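Side-chain contact in coat protein (Leviviridae sp., PDB 6YFR), which forms the icosahedral shell of a single-stranded RNA bacteriophage and, as in related coat proteins, probably binds the viral RNA on its inner surface: residues A91-T94 with V95-L98. Residues are numbered along the deposited sequence; the frame is centred on the assembly and turned at random.
Sequences AART and VDVL
Arg93 and Asp96 lie side by side, one helical turn apart, and join in a salt bridge. From CB of Arg93 the chain runs to CG, which sits opposite the carbonyl carbon (chi1 -67°). It then bends at chi2 and again at chi3. The bends carry NE and NH2 round the helix, and the Asp96 carboxylate reaches back one turn to meet them. Arg93 CD stays 3.9 Å from Asp96 OD2. Arg93 NE gives the main bond, 2.8 Å to Asp96 OD2 and clearly bent. Arg93 CZ follows at 3.3 Å from Asp96 OD2. At the tip, Arg93 NH2 adds a weak bond of 3.1 Å to the same Asp96 OD2. This oxygen thus takes two bonds; NE meets it on the anti side, 28° out of the carboxylate plane. The guanidinium and carboxylate planes are nearly parallel, 9° apart. Asp96 OD1 is hydrogen-bonded to Ala1 N of a second subunit, another copy of this protein, so this carboxylate also ties two chains together. Tyr56 of that subunit packs on Arg93. The arrangement is an i to i+3 salt bridge near the start of helix 90-107, which follows the antiparallel sheet and packs against a partner subunit, as in the coat-protein dimer of single-stranded RNA phages.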
ATOM      1  N   ALA A  91      49.142  59.004 -21.425  1.00 39.00           N
ATOM      2  CA  ALA A  91      50.533  58.898 -20.991  1.00 32.57           C
ATOM      3  C   ALA A  91      50.904  60.024 -20.032  1.00 41.79           C
ATOM      4  O   ALA A  91      51.420  59.777 -18.931  1.00 65.92           O
ATOM      5  CB  ALA A  91      51.462  58.893 -22.203  1.00 21.20           C
ATOM      6  N   ALA A  92      50.652  61.272 -20.439  1.00 41.92           N
ATOM      7  CA  ALA A  92      50.982  62.404 -19.584  1.00 51.53           C
ATOM      8  C   ALA A  92      50.213  62.353 -18.273  1.00 58.78           C
ATOM      9  O   ALA A  92      50.754  62.711 -17.221  1.00 47.59           O
ATOM     10  CB  ALA A  92      50.699  63.718 -20.312  1.00 36.19           C
ATOM     11  N   ARG A  93      48.958  61.902 -18.308  1.00 34.10           N
ATOM     12  CA  ARG A  93      48.172  61.854 -17.083  1.00 36.67           C
ATOM     13  C   ARG A  93      48.613  60.723 -16.164  1.00 65.97           C
ATOM     14  O   ARG A  93      48.572  60.887 -14.943  1.00 44.00           O
ATOM     15  CB  ARG A  93      46.684  61.738 -17.414  1.00 28.32           C
ATOM     16  CG  ARG A  93      46.091  62.973 -18.103  1.00 43.53           C
ATOM     17  CD  ARG A  93      46.280  64.257 -17.292  1.00 35.12           C
ATOM     18  NE  ARG A  93      47.556  64.918 -17.564  1.00 39.86           N
ATOM     19  CZ  ARG A  93      47.763  65.758 -18.572  1.00 51.66           C
ATOM     20  NH1 ARG A  93      46.775  66.045 -19.411  1.00 63.60           N
ATOM     21  NH2 ARG A  93      48.958  66.307 -18.743  1.00 35.63           N
ATOM     22  N   THR A  94      49.046  59.582 -16.711  1.00 36.65           N
ATOM     23  CA  THR A  94      49.636  58.547 -15.868  1.00 50.49           C
ATOM     24  C   THR A  94      50.914  59.053 -15.212  1.00 36.27           C
ATOM     25  O   THR A  94      51.170  58.777 -14.031  1.00 56.73           O
ATOM     26  CB  THR A  94      49.919  57.284 -16.687  1.00 20.19           C
ATOM     27  OG1 THR A  94      50.620  57.637 -17.885  1.00127.40           O
ATOM     28  CG2 THR A  94      48.624  56.570 -17.054  1.00 47.45           C
ATOM     29  N   VAL A  95      51.722  59.806 -15.963  1.00 40.40           N
ATOM     30  CA  VAL A  95      52.909  60.426 -15.376  1.00 33.04           C
ATOM     31  C   VAL A  95      52.509  61.363 -14.241  1.00 40.76           C
ATOM     32  O   VAL A  95      53.105  61.347 -13.155  1.00 41.16           O
ATOM     33  CB  VAL A  95      53.722  61.163 -16.453  1.00 29.58           C
ATOM     34  CG1 VAL A  95      54.748  62.075 -15.805  1.00 26.93           C
ATOM     35  CG2 VAL A  95      54.404  60.165 -17.372  1.00 27.86           C
ATOM     36  N   ASP A  96      51.489  62.191 -14.481  1.00 40.49           N
ATOM     37  CA  ASP A  96      51.030  63.123 -13.454  1.00 40.91           C
ATOM     38  C   ASP A  96      50.525  62.381 -12.222  1.00 51.99           C
ATOM     39  O   ASP A  96      50.755  62.815 -11.089  1.00 39.40           O
ATOM     40  CB  ASP A  96      49.938  64.034 -14.018  1.00 31.94           C
ATOM     41  CG  ASP A  96      50.462  64.987 -15.075  1.00 62.84           C
ATOM     42  OD1 ASP A  96      51.692  65.213 -15.110  1.00 40.13           O
ATOM     43  OD2 ASP A  96      49.645  65.513 -15.866  1.00 39.89           O
ATOM     44  N   VAL A  97      49.841  61.254 -12.427  1.00 44.98           N
ATOM     45  CA  VAL A  97      49.319  60.475 -11.309  1.00 36.83           C
ATOM     46  C   VAL A  97      50.462  59.896 -10.484  1.00 34.86           C
ATOM     47  O   VAL A  97      50.445  59.946  -9.246  1.00 46.29           O
ATOM     48  CB  VAL A  97      48.374  59.375 -11.828  1.00 32.44           C
ATOM     49  CG1 VAL A  97      48.108  58.358 -10.755  1.00 29.33           C
ATOM     50  CG2 VAL A  97      47.069  59.988 -12.301  1.00 22.00           C
ATOM     51  N   LEU A  98      51.474  59.337 -11.155  1.00 24.96           N
ATOM     52  CA  LEU A  98      52.632  58.811 -10.436  1.00 33.47           C
ATOM     53  C   LEU A  98      53.342  59.912  -9.652  1.00 47.06           C
ATOM     54  O   LEU A  98      53.762  59.704  -8.503  1.00 44.73           O
ATOM     55  CB  LEU A  98      53.592  58.141 -11.419  1.00 20.95           C
ATOM     56  CG  LEU A  98      54.926  57.646 -10.860  1.00 32.25           C
ATOM     57  CD1 LEU A  98      54.688  56.689  -9.711  1.00 19.70           C
ATOM     58  CD2 LEU A  98      55.747  56.979 -11.959  1.00 22.03           C
TER